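Local coordinates for uncharacterized protein (Parabacteroides merdae ATCC 43184, PDB 5BMT) that is of unknown function but is probably a lipoprotein with an N-terminal OB-type domain and an apparently immunoglobulin-like beta domain, at residues S109-S114 with T187-L192; K118-I123 with Y157-R162; Q133-I138 with A177-A182; D151-V156 with S227-F232; G194-S197 with I203-Y206. One frame throughout, in Å; residues are numbered along the deposited sequence. Where two conformers were deposited one is given.

Contact 1 (S109-S114 with T187-L192); sequences SALLFS and TLYSML. With SO4 (sulfate ion), chain D.
Leu111, near the end of strand 106-113, and Tyr189, in the first turns of helix 186-198, bring the two backbones nearest each other, their CA atoms 8.9 Å apart, so the space between is bridged by side chains alone. Tyr189 does the reaching from the helix. Its CG stands anti to the backbone N (chi1 177°), which directs the ring at the strand. There its CD1/CE1 side meets two apolar groups. Leu111 crosses it at about a right angle and sets methyl CD2 at the ring edge, 4.0 Å from Tyr189 CD1. Phe113 starts out less directly aimed, but its ring swings in until CE2 lies 3.6 Å from Tyr189 CE1. That carbon sits in the plane of the Phe113 ring, at its edge. The two rings are nearly perpendicular, 87° between planes, with centroids 5.6 Å apart. Phe232 fills in beside both strand residues. The polar end of Tyr189 is spoken for by Glu236, which hydrogen-bonds to its OH, while Lys118 makes a cation-pi contact with the ring. On the CD2/CE2 side of the same ring a sulfate, probably from the crystallisation liquor, brings O2 to 3.8 Å from Tyr189 CE2; Ser190 OG lies 2.8 Å from sulfate O1 but is also within reach of Gly186 O. The arrangement is helix-on-sheet packing, the long helix lying against strands of what is probably an immunoglobulin-like domain through leucine and aromatic side chains.

Contact 2 (K118-I123 with Y157-R162); sequences KRIVVI and YTLCLR
Leu159 and Leu161, alternate residues of strand 157-162, turn inward to meet Ile120 and Val122 of strand 118-123. The packing, with no hydrogen bond between the two strands, is consistent with the core of an immunoglobulin-like fold. Leu159 comes first. Its CG stands anti to the carbonyl carbon, beside the backbone N (chi1 -81°), and in the conformer given CD2 points straight at the end of Ile120, tip to tip, with Leu159 CD2 4.0 Å from Ile120 CD1. The backbones are still well apart here, 11.1 Å between the CA atoms of Ile120 and Leu159, and the longer isoleucine branch spans the distance. Leu188 of helix 186-198 touches both side chains. Two residues on, the strands have drawn together, and the CA atoms of Val122 and Leu161 are 9.0 Å apart. Here the shorter valine makes the contact. Ile181, on the strand next to 118-126, touches Val122 and Leu161 alike, and Leu104 also lies against Leu161. Val122 places CG1 between N and the carbonyl carbon (chi1 51°), which leaves the other methyl facing across the core. The two branches meet end to end, Leu161 CD2 resting 3.8 Å from Val122 CG2.

Contact 3 (Q133-I138 with A177-A182); sequences QKNTYI and AMDPIA
Asn135 and Tyr137 face Asp179 and Ile181, the CA atoms of Asn135 and Asp179 being 8.7 Å apart, and a relay of hydrogen bonds runs through the side chains of Gln133, Asn135, Tyr137 and Asp179. It begins at Gln133, whose NE2 lies 3.0 Å from Asn135 OD1, on a lone pair in the carbonyl plane and almost straight (176°). That bond fixes the flip of the Asn135 amide and turns ND2 to Tyr137, with ND2 3.1 Å from Tyr137 OH and the oxygen close to the amide plane. The backbone N of Asn135 gives a second route, 2.9 Å to a water that in turn donates to Asp179 OD2 at 2.8 Å. Both segments belong to the probably immunoglobulin-like domain, where strands 134-140 and 173-184 flank strand 85-89, and Asp179 sits at the break in the second of them. Tyr137 completes the relay: having accepted from Asn135, its OH donates to Asp179 OD2 at 2.6 Å, meeting OD2 on its anti side, 21° out of the carboxylate plane. Asp179 OD2 is thus gripped by phenol and water. Nearer its root, the same ring takes Ile181 CD1 over one face in a CH-pi contact, 4.1 Å from the Tyr137 centroid, while Ile181 CG2 lies by the CD2/CE2 side.

Contact 4 (D151-V156 with S227-F232); sequences DGTDRV and SKISQF
Thr153 and Val156, either side of a corner in strand 153-167, converge on Ile229, just ahead of Ser230 in the 227-232 segment. The van der Waals contacts to Ile229 all run through one methyl. Ile229 CD1 meets Thr153 tip to tip, 3.7 Å from Thr153 CB and 3.8 Å from Thr153 OG1, and the same carbon lies 4.0 Å from Val156 CG2, where the two side chains cross at about a right angle. Ile229 reaches this spot because CG1 stands anti to its carbonyl carbon (chi1 -66°) and CD1 extends on from it. Val150 backs both Val156 and Ile229. A looser, mixed contact follows two residues later: the extended chain of Gln231 brings NE2 to 4.0 Å from Thr153 CG2, the two side chains coming from opposite directions. The amide NE2 has its hydrogen bond with Ser205 OG, and Thr153 supplies only a methyl beside it. Ser205 lies on strand 203-214, which runs between these two in the sheet, so the side chains meet over an intervening strand of the probably immunoglobulin-like domain. Among the polar groups, Ser227 OG donates to Lys228 O at 2.7 Å, tilted 29° from the carbonyl plane, and has a further partner in Val208 N. At the corner, Arg155 has left-handed backbone angles. With no hydrogen bond across it, the contact depends on the fit of branched side chains around a single methyl, while the Gln231 amide at its margin is held by the intervening strand.

Contact 5 (G194-S197 with I203-Y206); sequences GKES and IVSY
Glu196, on the last turns of helix 186-198, rests on Val204 at the start of strand 203-214, with their CA atoms 6.7 Å apart. The tight part is made by the aliphatic portion of the glutamate: CG lies 3.9 Å from Val204 CG2, the two side chains crossing at about a right angle, and Glu196 CB is 3.8 Å from the carbonyl oxygen of Ile203. A bend at chi2 (-49°) then turns the carboxylate away from the valine, so one residue shows carbon to the strand and charge to its polar neighbours. No direct hydrogen bond links the segments; a water does so, donating to Glu196 OE1 at 2.6 Å and to Ile203 O at 2.7 Å. The carboxylate is held firmly in this buried place, since Arg155 makes a salt bridge to OE1 and Tyr157 OH bonds to OE2, partners that would be expected to favour the charged form. The loose side is at Ile203, an exposed residue whose side chain starts out away from the helix and lies against Gln231 instead, leaving its carbonyl as its link to Glu196. Around this crossing, strand 203-214 runs parallel beside strand 153-167 and antiparallel beside strand 221-233. The helix end lies by Val204, which also packs on Phe232, and Tyr157 of strand 153-167 reaches Lys195 and Glu196.

In the fold
All five contacts lie in the probably immunoglobulin-like domain; the function is unknown, so no active site can be placed. Contacts 1 and 2 have centres about 10 Å apart and share a strand pairing, Leu112 N to Arg119 O at 2.8 Å. Contact 2 joins contact 3, about 12 Å between centres, through Arg162 O to Ile138 N at 2.9 Å. Contacts 1 and 5 use the same helix, and Ser109 OG lies 2.7 Å from Tyr206 OH. Ser230 N, 2.8 Å from Tyr206 O, ties contact 4 to contact 5, whose loop is nested within that of contact 4. Contacts 3 and 5, about 27 Å between centres, lie on opposite sides of the chain's centre; the sulfate lies at contact 1.

Contact 1 (S109-S114 with T187-L192)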
# COMPACT_ATOMS: atom_id res chain seq x y z
N SER A 109 -0.90 3.44 -5.55
CA SER A 109 -1.24 2.87 -4.24
C SER A 109 -2.65 2.39 -4.19
O SER A 109 -3.47 2.69 -5.07
CB SER A 109 -1.01 3.89 -3.13
OG SER A 109 -2.06 4.84 -3.09
N ALA A 110 -2.93 1.60 -3.15
CA ALA A 110 -4.28 1.14 -2.87
C ALA A 110 -4.42 0.87 -1.40
O ALA A 110 -3.45 0.49 -0.75
CB ALA A 110 -4.59 -0.15 -3.63
N LEU A 111 -5.63 1.03 -0.89
CA LEU A 111 -5.94 0.69 0.49
C LEU A 111 -6.38 -0.76 0.55
O LEU A 111 -7.35 -1.15 -0.14
CB LEU A 111 -7.02 1.62 1.07
CG LEU A 111 -7.34 1.38 2.57
CD1 LEU A 111 -6.14 1.72 3.45
CD2 LEU A 111 -8.54 2.24 3.02
N LEU A 112 -5.68 -1.55 1.36
CA LEU A 112 -6.01 -2.96 1.60
C LEU A 112 -6.70 -3.11 2.94
O LEU A 112 -6.32 -2.44 3.91
CB LEU A 112 -4.75 -3.81 1.60
CG LEU A 112 -4.25 -4.28 0.21
CD1 LEU A 112 -3.70 -3.10 -0.62
CD2 LEU A 112 -3.16 -5.37 0.38
N PHE A 113 -7.65 -4.05 2.99
CA PHE A 113 -8.42 -4.37 4.20
C PHE A 113 -8.21 -5.80 4.64
O PHE A 113 -8.12 -6.68 3.80
CB PHE A 113 -9.94 -4.20 3.90
CG PHE A 113 -10.37 -2.81 3.54
CD1 PHE A 113 -10.11 -2.28 2.27
CD2 PHE A 113 -11.03 -2.01 4.46
CE1 PHE A 113 -10.48 -0.96 1.96
CE2 PHE A 113 -11.45 -0.72 4.13
CZ PHE A 113 -11.16 -0.19 2.89
N SER A 114 -8.21 -6.04 5.95
CA SER A 114 -8.19 -7.40 6.48
C SER A 114 -9.19 -7.44 7.62
O SER A 114 -9.89 -6.46 7.87
CB SER A 114 -6.78 -7.82 6.92
OG SER A 114 -6.34 -7.13 8.08
N THR A 187 -6.27 5.03 10.76
CA THR A 187 -6.79 6.34 11.16
C THR A 187 -7.18 7.16 9.93
O THR A 187 -8.14 7.94 10.02
CB THR A 187 -5.83 7.08 12.07
OG1 THR A 187 -4.62 7.30 11.36
CG2 THR A 187 -5.56 6.29 13.38
N LEU A 188 -6.49 6.96 8.78
CA LEU A 188 -6.89 7.66 7.57
C LEU A 188 -8.28 7.23 7.17
O LEU A 188 -9.13 8.07 6.85
CB LEU A 188 -5.91 7.36 6.43
CG LEU A 188 -6.23 8.09 5.12
CD1 LEU A 188 -5.96 9.56 5.24
CD2 LEU A 188 -5.48 7.53 3.97
N TYR A 189 -8.54 5.91 7.21
CA TYR A 189 -9.87 5.43 6.85
C TYR A 189 -10.95 6.04 7.73
O TYR A 189 -11.95 6.52 7.20
CB TYR A 189 -9.90 3.89 6.99
CG TYR A 189 -11.27 3.31 6.71
CD1 TYR A 189 -11.63 2.94 5.41
CD2 TYR A 189 -12.20 3.13 7.73
CE1 TYR A 189 -12.90 2.42 5.14
CE2 TYR A 189 -13.46 2.59 7.47
CZ TYR A 189 -13.80 2.22 6.18
OH TYR A 189 -15.06 1.73 5.92
N SER A 190 -10.76 6.00 9.07
CA SER A 190 -11.77 6.52 9.99
C SER A 190 -12.00 8.00 9.76
O SER A 190 -13.17 8.43 9.75
CB SER A 190 -11.36 6.28 11.44
OG SER A 190 -11.23 4.88 11.67
N MSE A 191 -10.92 8.78 9.52
CA MSE A 191 -11.08 10.20 9.32
C MSE A 191 -11.80 10.50 8.01
O MSE A 191 -12.74 11.31 8.02
CB MSE A 191 -9.72 10.90 9.36
CG MSE A 191 -9.83 12.42 9.27
SE MSE A 191 -8.09 13.22 9.24
CE MSE A 191 -7.56 12.61 7.57
N LEU A 192 -11.36 9.91 6.89
CA LEU A 192 -12.00 10.20 5.60
C LEU A 192 -13.40 9.60 5.52
O LEU A 192 -14.26 10.21 4.88
CB LEU A 192 -11.14 9.76 4.41
CG LEU A 192 -9.75 10.44 4.38
CD1 LEU A 192 -8.95 10.00 3.15
CD2 LEU A 192 -9.87 11.96 4.39
S SO4 D . -14.11 2.96 11.68
O1 SO4 D . -12.74 2.48 11.48
O2 SO4 D . -15.03 2.11 10.92
O3 SO4 D . -14.43 2.88 13.11
O4 SO4 D . -14.23 4.34 11.23

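Contact 2 (K118-I123 with Y157-R162)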
# COMPACT_ATOMS: atom_id res chain seq x y z
N LYS A 118 -5.95 -2.15 8.35
CA LYS A 118 -5.99 -1.47 7.05
C LYS A 118 -4.60 -0.97 6.75
O LYS A 118 -3.96 -0.40 7.64
CB LYS A 118 -7.01 -0.32 7.01
CG LYS A 118 -8.44 -0.81 7.31
CD LYS A 118 -9.46 0.30 7.17
CE LYS A 118 -10.84 -0.18 7.60
NZ LYS A 118 -10.97 -0.26 9.08
N ARG A 119 -4.13 -1.18 5.51
CA ARG A 119 -2.82 -0.66 5.11
C ARG A 119 -2.89 -0.11 3.73
O ARG A 119 -3.50 -0.72 2.85
CB ARG A 119 -1.71 -1.73 5.12
CG ARG A 119 -1.07 -1.99 6.50
CD ARG A 119 -1.80 -3.09 7.24
NE ARG A 119 -1.12 -3.32 8.52
CZ ARG A 119 -1.23 -2.56 9.61
NH1 ARG A 119 -2.06 -1.51 9.61
NH2 ARG A 119 -0.53 -2.84 10.70
N ILE A 120 -2.22 1.03 3.51
CA ILE A 120 -2.04 1.50 2.14
C ILE A 120 -0.77 0.83 1.62
O ILE A 120 0.28 0.93 2.26
CB ILE A 120 -1.90 3.03 2.07
CG1 ILE A 120 -3.12 3.71 2.67
CG2 ILE A 120 -1.68 3.48 0.61
CD1 ILE A 120 -2.84 5.22 2.98
N VAL A 121 -0.86 0.11 0.52
CA VAL A 121 0.35 -0.38 -0.13
C VAL A 121 0.68 0.66 -1.18
O VAL A 121 -0.20 1.01 -1.99
CB VAL A 121 0.20 -1.79 -0.76
CG1 VAL A 121 1.39 -2.15 -1.66
CG2 VAL A 121 0.01 -2.84 0.33
N VAL A 122 1.91 1.17 -1.16
CA VAL A 122 2.29 2.18 -2.14
C VAL A 122 3.57 1.72 -2.81
O VAL A 122 4.40 1.07 -2.18
CB VAL A 122 2.38 3.61 -1.54
CG1 VAL A 122 3.22 3.67 -0.32
CG2 VAL A 122 2.82 4.65 -2.57
N ILE A 123 3.67 1.98 -4.12
CA ILE A 123 4.83 1.53 -4.87
C ILE A 123 5.64 2.74 -5.40
O ILE A 123 5.49 3.14 -6.57
CB ILE A 123 4.42 0.56 -6.00
CG1 ILE A 123 3.51 -0.59 -5.45
CG2 ILE A 123 5.70 -0.01 -6.65
CD1 ILE A 123 3.03 -1.56 -6.54
N TYR A 157 -8.73 13.58 -2.35
CA TYR A 157 -7.77 13.99 -1.32
C TYR A 157 -6.38 13.73 -1.82
O TYR A 157 -6.17 12.81 -2.62
CB TYR A 157 -8.01 13.18 -0.03
CG TYR A 157 -9.27 13.59 0.70
CD1 TYR A 157 -9.25 14.61 1.64
CD2 TYR A 157 -10.49 12.95 0.44
CE1 TYR A 157 -10.41 14.99 2.32
CE2 TYR A 157 -11.65 13.32 1.12
CZ TYR A 157 -11.61 14.34 2.06
OH TYR A 157 -12.74 14.70 2.74
N THR A 158 -5.42 14.52 -1.36
CA THR A 158 -4.04 14.30 -1.81
C THR A 158 -3.14 13.98 -0.62
O THR A 158 -3.11 14.73 0.37
CB THR A 158 -3.53 15.54 -2.57
OG1 THR A 158 -4.30 15.72 -3.75
CG2 THR A 158 -2.04 15.42 -2.97
N LEU A 159 -2.44 12.84 -0.72
CA LEU A 159 -1.42 12.42 0.23
C LEU A 159 -0.07 12.72 -0.41
O LEU A 159 -0.02 12.91 -1.64
CB LEU A 159 -1.55 10.92 0.53
CG LEU A 159 -2.62 10.49 1.53
CD1 LEU A 159 -4.04 10.80 1.05
CD2 LEU A 159 -2.51 9.00 1.82
N CYS A 160 0.99 12.81 0.38
CA CYS A 160 2.29 13.09 -0.17
C CYS A 160 3.30 12.03 0.25
O CYS A 160 3.39 11.69 1.43
CB CYS A 160 2.76 14.47 0.25
SG CYS A 160 4.43 14.87 -0.31
N LEU A 161 4.08 11.52 -0.72
CA LEU A 161 5.11 10.52 -0.42
C LEU A 161 6.46 11.11 -0.76
O LEU A 161 6.67 11.59 -1.90
CB LEU A 161 4.92 9.22 -1.19
CG LEU A 161 5.96 8.12 -0.87
CD1 LEU A 161 5.85 7.63 0.57
CD2 LEU A 161 5.79 6.94 -1.80
N ARG A 162 7.37 11.13 0.24
CA ARG A 162 8.73 11.56 0.05
C ARG A 162 9.69 10.50 0.55
O ARG A 162 9.32 9.66 1.38
CB ARG A 162 8.97 12.93 0.69
CG ARG A 162 8.12 13.95 -0.11
CD ARG A 162 7.99 15.31 0.50
NE ARG A 162 9.24 16.05 0.40
CZ ARG A 162 9.37 17.32 0.78
NH1 ARG A 162 8.33 18.00 1.23
NH2 ARG A 162 10.54 17.93 0.66

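Contact 3 (Q133-I138 with A177-A182)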
# COMPACT_ATOMS: atom_id res chain seq x y z
N GLN A 133 20.69 -0.35 -2.55
CA GLN A 133 20.33 0.97 -2.01
C GLN A 133 19.16 0.76 -1.06
O GLN A 133 18.29 -0.08 -1.32
CB GLN A 133 19.94 1.92 -3.17
CG GLN A 133 19.52 3.34 -2.70
CD GLN A 133 19.24 4.23 -3.89
OE1 GLN A 133 19.99 4.27 -4.87
NE2 GLN A 133 18.20 5.05 -3.76
N LYS A 134 19.12 1.52 0.04
CA LYS A 134 18.00 1.44 0.96
C LYS A 134 17.47 2.84 1.18
O LYS A 134 18.25 3.77 1.38
CB LYS A 134 18.41 0.80 2.30
CG LYS A 134 18.90 -0.66 2.18
CD LYS A 134 17.74 -1.66 2.18
CE LYS A 134 18.19 -3.07 1.92
NZ LYS A 134 18.27 -3.35 0.46
N ASN A 135 16.14 2.96 1.17
CA ASN A 135 15.47 4.23 1.40
C ASN A 135 14.55 4.13 2.58
O ASN A 135 14.08 3.03 2.91
CB ASN A 135 14.62 4.61 0.18
CG ASN A 135 15.31 4.57 -1.15
OD1 ASN A 135 16.51 4.79 -1.26
ND2 ASN A 135 14.52 4.49 -2.21
N THR A 136 14.21 5.28 3.16
CA THR A 136 13.13 5.38 4.13
C THR A 136 12.17 6.44 3.59
O THR A 136 12.53 7.24 2.71
CB THR A 136 13.54 5.60 5.57
OG1 THR A 136 14.35 6.76 5.64
CG2 THR A 136 14.19 4.33 6.17
N TYR A 137 10.96 6.42 4.11
CA TYR A 137 9.89 7.23 3.55
C TYR A 137 9.11 7.97 4.58
O TYR A 137 9.10 7.64 5.76
CB TYR A 137 8.90 6.29 2.80
CG TYR A 137 9.56 5.57 1.64
CD1 TYR A 137 9.61 6.15 0.37
CD2 TYR A 137 10.18 4.33 1.81
CE1 TYR A 137 10.27 5.54 -0.69
CE2 TYR A 137 10.86 3.70 0.76
CZ TYR A 137 10.89 4.31 -0.49
OH TYR A 137 11.57 3.72 -1.54
N ILE A 138 8.41 9.00 4.09
CA ILE A 138 7.46 9.73 4.88
C ILE A 138 6.22 9.91 4.02
O ILE A 138 6.30 10.46 2.91
CB ILE A 138 8.01 11.10 5.45
CG1 ILE A 138 6.90 11.94 6.09
CG2 ILE A 138 8.72 11.93 4.39
CD1 ILE A 138 6.64 11.60 7.37
N ALA A 177 13.18 1.36 -10.87
CA ALA A 177 13.12 0.47 -9.73
C ALA A 177 11.93 0.76 -8.89
O ALA A 177 11.55 1.92 -8.74
CB ALA A 177 14.39 0.62 -8.89
N MSE A 178 11.33 -0.29 -8.33
CA MSE A 178 10.14 -0.17 -7.50
C MSE A 178 10.44 -0.64 -6.10
O MSE A 178 11.19 -1.59 -5.91
CB MSE A 178 8.99 -0.98 -8.10
CG MSE A 178 8.52 -0.41 -9.44
SE MSE A 178 7.26 -1.51 -10.45
CE MSE A 178 7.66 -3.27 -9.67
N ASP A 179 9.87 0.05 -5.11
CA ASP A 179 10.10 -0.29 -3.70
C ASP A 179 8.77 -0.31 -2.93
O ASP A 179 8.48 0.62 -2.15
CB ASP A 179 11.06 0.73 -3.07
CG ASP A 179 11.61 0.37 -1.68
OD1 ASP A 179 11.49 -0.81 -1.27
OD2 ASP A 179 12.20 1.26 -1.03
N PRO A 180 7.99 -1.38 -3.08
CA PRO A 180 6.69 -1.44 -2.40
C PRO A 180 6.84 -1.33 -0.88
O PRO A 180 7.70 -2.00 -0.28
CB PRO A 180 6.12 -2.80 -2.81
CG PRO A 180 6.89 -3.19 -4.05
CD PRO A 180 8.23 -2.55 -3.96
N ILE A 181 6.01 -0.49 -0.27
CA ILE A 181 5.99 -0.28 1.18
C ILE A 181 4.54 -0.30 1.69
O ILE A 181 3.61 -0.18 0.90
CB ILE A 181 6.69 1.05 1.60
CG1 ILE A 181 5.94 2.25 0.97
CG2 ILE A 181 8.17 1.03 1.21
CD1 ILE A 181 6.43 3.66 1.44
N ALA A 182 4.39 -0.45 3.02
CA ALA A 182 3.08 -0.48 3.65
C ALA A 182 2.95 0.70 4.59
O ALA A 182 3.85 0.92 5.40
CB ALA A 182 2.93 -1.78 4.42
O HOH W 1 14.52 0.69 0.42

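Contact 4 (D151-V156 with S227-F232)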
# COMPACT_ATOMS: atom_id res chain seq x y z
N ASP A 151 -9.27 15.58 -12.72
CA ASP A 151 -9.59 14.88 -13.98
C ASP A 151 -11.04 14.33 -14.05
O ASP A 151 -11.25 13.18 -14.44
CB ASP A 151 -8.57 13.74 -14.21
CG ASP A 151 -7.16 14.20 -14.53
OD1 ASP A 151 -7.01 15.32 -15.08
OD2 ASP A 151 -6.21 13.43 -14.28
N GLY A 152 -12.01 15.15 -13.69
CA GLY A 152 -13.42 14.75 -13.72
C GLY A 152 -13.93 13.99 -12.51
O GLY A 152 -15.13 13.70 -12.44
N THR A 153 -13.05 13.64 -11.55
CA THR A 153 -13.46 12.95 -10.32
C THR A 153 -13.58 14.00 -9.23
O THR A 153 -12.64 14.76 -9.01
CB THR A 153 -12.48 11.82 -9.93
OG1 THR A 153 -12.42 10.87 -11.00
CG2 THR A 153 -12.90 11.10 -8.64
N ASP A 154 -14.71 14.02 -8.55
CA ASP A 154 -14.89 15.00 -7.49
C ASP A 154 -14.33 14.51 -6.15
O ASP A 154 -14.17 13.30 -5.93
CB ASP A 154 -16.38 15.36 -7.35
CG ASP A 154 -16.96 16.10 -8.55
OD1 ASP A 154 -16.30 17.04 -9.03
OD2 ASP A 154 -18.08 15.76 -8.97
N ARG A 155 -14.03 15.46 -5.27
CA ARG A 155 -13.63 15.26 -3.87
C ARG A 155 -12.44 14.30 -3.75
O ARG A 155 -12.49 13.33 -2.99
CB ARG A 155 -14.83 14.77 -3.01
CG ARG A 155 -16.01 15.76 -3.09
CD ARG A 155 -17.15 15.42 -2.13
NE ARG A 155 -16.72 15.47 -0.73
CZ ARG A 155 -16.67 16.56 0.03
NH1 ARG A 155 -17.03 17.74 -0.46
NH2 ARG A 155 -16.24 16.47 1.28
N VAL A 156 -11.35 14.62 -4.44
CA VAL A 156 -10.13 13.81 -4.35
C VAL A 156 -9.20 14.42 -3.29
O VAL A 156 -8.91 15.63 -3.33
CB VAL A 156 -9.44 13.77 -5.73
CG1 VAL A 156 -8.13 12.97 -5.67
CG2 VAL A 156 -10.36 13.21 -6.82
N SER A 227 0.05 10.32 -8.60
CA SER A 227 -0.43 8.99 -8.97
C SER A 227 -1.80 9.10 -9.62
O SER A 227 -2.45 10.15 -9.56
CB SER A 227 -0.59 8.14 -7.70
OG SER A 227 -1.73 8.50 -6.92
N LYS A 228 -2.27 7.99 -10.17
CA LYS A 228 -3.65 7.89 -10.58
C LYS A 228 -4.53 7.97 -9.33
O LYS A 228 -4.04 7.76 -8.20
CB LYS A 228 -3.91 6.54 -11.27
CG LYS A 228 -3.22 6.37 -12.59
CD LYS A 228 -3.82 5.21 -13.39
CE LYS A 228 -3.44 3.82 -12.90
NZ LYS A 228 -4.38 2.79 -13.41
N ILE A 229 -5.82 8.23 -9.52
CA ILE A 229 -6.73 8.25 -8.40
C ILE A 229 -7.00 6.81 -7.93
O ILE A 229 -7.19 5.88 -8.74
CB ILE A 229 -8.03 8.99 -8.80
CG1 ILE A 229 -7.72 10.49 -9.06
CG2 ILE A 229 -9.17 8.79 -7.76
CD1 ILE A 229 -8.80 11.21 -9.91
N SER A 230 -6.99 6.62 -6.61
CA SER A 230 -7.30 5.35 -5.97
C SER A 230 -8.57 5.53 -5.16
O SER A 230 -8.83 6.63 -4.68
CB SER A 230 -6.15 4.92 -5.06
OG SER A 230 -4.89 5.00 -5.70
N GLN A 231 -9.40 4.50 -5.08
CA GLN A 231 -10.67 4.66 -4.36
C GLN A 231 -10.94 3.49 -3.47
O GLN A 231 -10.50 2.36 -3.75
CB GLN A 231 -11.83 4.77 -5.37
CG GLN A 231 -11.73 6.03 -6.23
CD GLN A 231 -12.83 6.13 -7.25
OE1 GLN A 231 -13.22 5.15 -7.90
NE2 GLN A 231 -13.31 7.34 -7.45
N PHE A 232 -11.71 3.74 -2.42
CA PHE A 232 -12.15 2.66 -1.54
C PHE A 232 -13.54 2.95 -1.03
O PHE A 232 -13.96 4.10 -0.92
CB PHE A 232 -11.17 2.36 -0.39
CG PHE A 232 -10.84 3.53 0.51
CD1 PHE A 232 -11.62 3.80 1.63
CD2 PHE A 232 -9.72 4.31 0.28
CE1 PHE A 232 -11.30 4.84 2.49
CE2 PHE A 232 -9.40 5.36 1.14
CZ PHE A 232 -10.18 5.60 2.25

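Contact 5 (G194-S197 with I203-Y206)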
# COMPACT_ATOMS: atom_id res chain seq x y z
N GLY A 194 -15.51 9.55 8.00
CA GLY A 194 -16.30 10.53 8.74
C GLY A 194 -16.61 11.74 7.89
O GLY A 194 -17.77 12.15 7.80
N LYS A 195 -15.59 12.29 7.19
CA LYS A 195 -15.76 13.47 6.33
C LYS A 195 -16.63 13.17 5.10
O LYS A 195 -17.53 13.94 4.77
CB LYS A 195 -14.39 14.00 5.85
CG LYS A 195 -13.50 14.57 6.95
CD LYS A 195 -12.14 14.98 6.40
CE LYS A 195 -11.19 15.48 7.48
NZ LYS A 195 -11.43 16.89 7.84
N GLU A 196 -16.36 12.05 4.41
CA GLU A 196 -17.09 11.75 3.19
C GLU A 196 -18.51 11.24 3.44
O GLU A 196 -19.40 11.61 2.66
CB GLU A 196 -16.29 10.80 2.28
CG GLU A 196 -15.06 11.50 1.69
CD GLU A 196 -15.39 12.86 1.08
OE1 GLU A 196 -16.18 12.88 0.10
OE2 GLU A 196 -15.01 13.89 1.67
N SER A 197 -18.76 10.49 4.54
CA SER A 197 -20.15 10.07 4.82
C SER A 197 -21.00 11.32 5.17
O SER A 197 -22.15 11.43 4.72
CB SER A 197 -20.20 9.03 5.94
OG SER A 197 -19.77 9.60 7.17
N ILE A 203 -17.90 6.50 -1.05
CA ILE A 203 -16.52 6.15 -1.36
C ILE A 203 -15.60 7.29 -0.96
O ILE A 203 -16.06 8.41 -0.70
CB ILE A 203 -16.33 5.83 -2.89
CG1 ILE A 203 -16.60 7.09 -3.77
CG2 ILE A 203 -17.16 4.61 -3.35
CD1 ILE A 203 -15.89 7.11 -5.13
N VAL A 204 -14.31 6.99 -0.95
CA VAL A 204 -13.24 7.97 -0.77
C VAL A 204 -12.34 7.87 -1.99
O VAL A 204 -12.04 6.76 -2.42
CB VAL A 204 -12.45 7.74 0.53
CG1 VAL A 204 -11.16 8.58 0.56
CG2 VAL A 204 -13.31 8.06 1.75
N SER A 205 -11.92 9.02 -2.52
CA SER A 205 -10.99 9.10 -3.64
C SER A 205 -9.75 9.82 -3.18
O SER A 205 -9.86 10.87 -2.53
CB SER A 205 -11.61 9.86 -4.81
OG SER A 205 -12.73 9.19 -5.35
N TYR A 206 -8.58 9.29 -3.51
CA TYR A 206 -7.35 9.98 -3.13
C TYR A 206 -6.27 9.75 -4.18
O TYR A 206 -6.38 8.87 -5.04
CB TYR A 206 -6.86 9.54 -1.74
CG TYR A 206 -6.22 8.16 -1.72
CD1 TYR A 206 -6.99 7.01 -1.56
CD2 TYR A 206 -4.84 8.02 -1.86
CE1 TYR A 206 -6.40 5.74 -1.59
CE2 TYR A 206 -4.23 6.76 -1.81
CZ TYR A 206 -5.02 5.62 -1.73
OH TYR A 206 -4.43 4.38 -1.79
O HOH W 2 -15.98 10.95 -1.67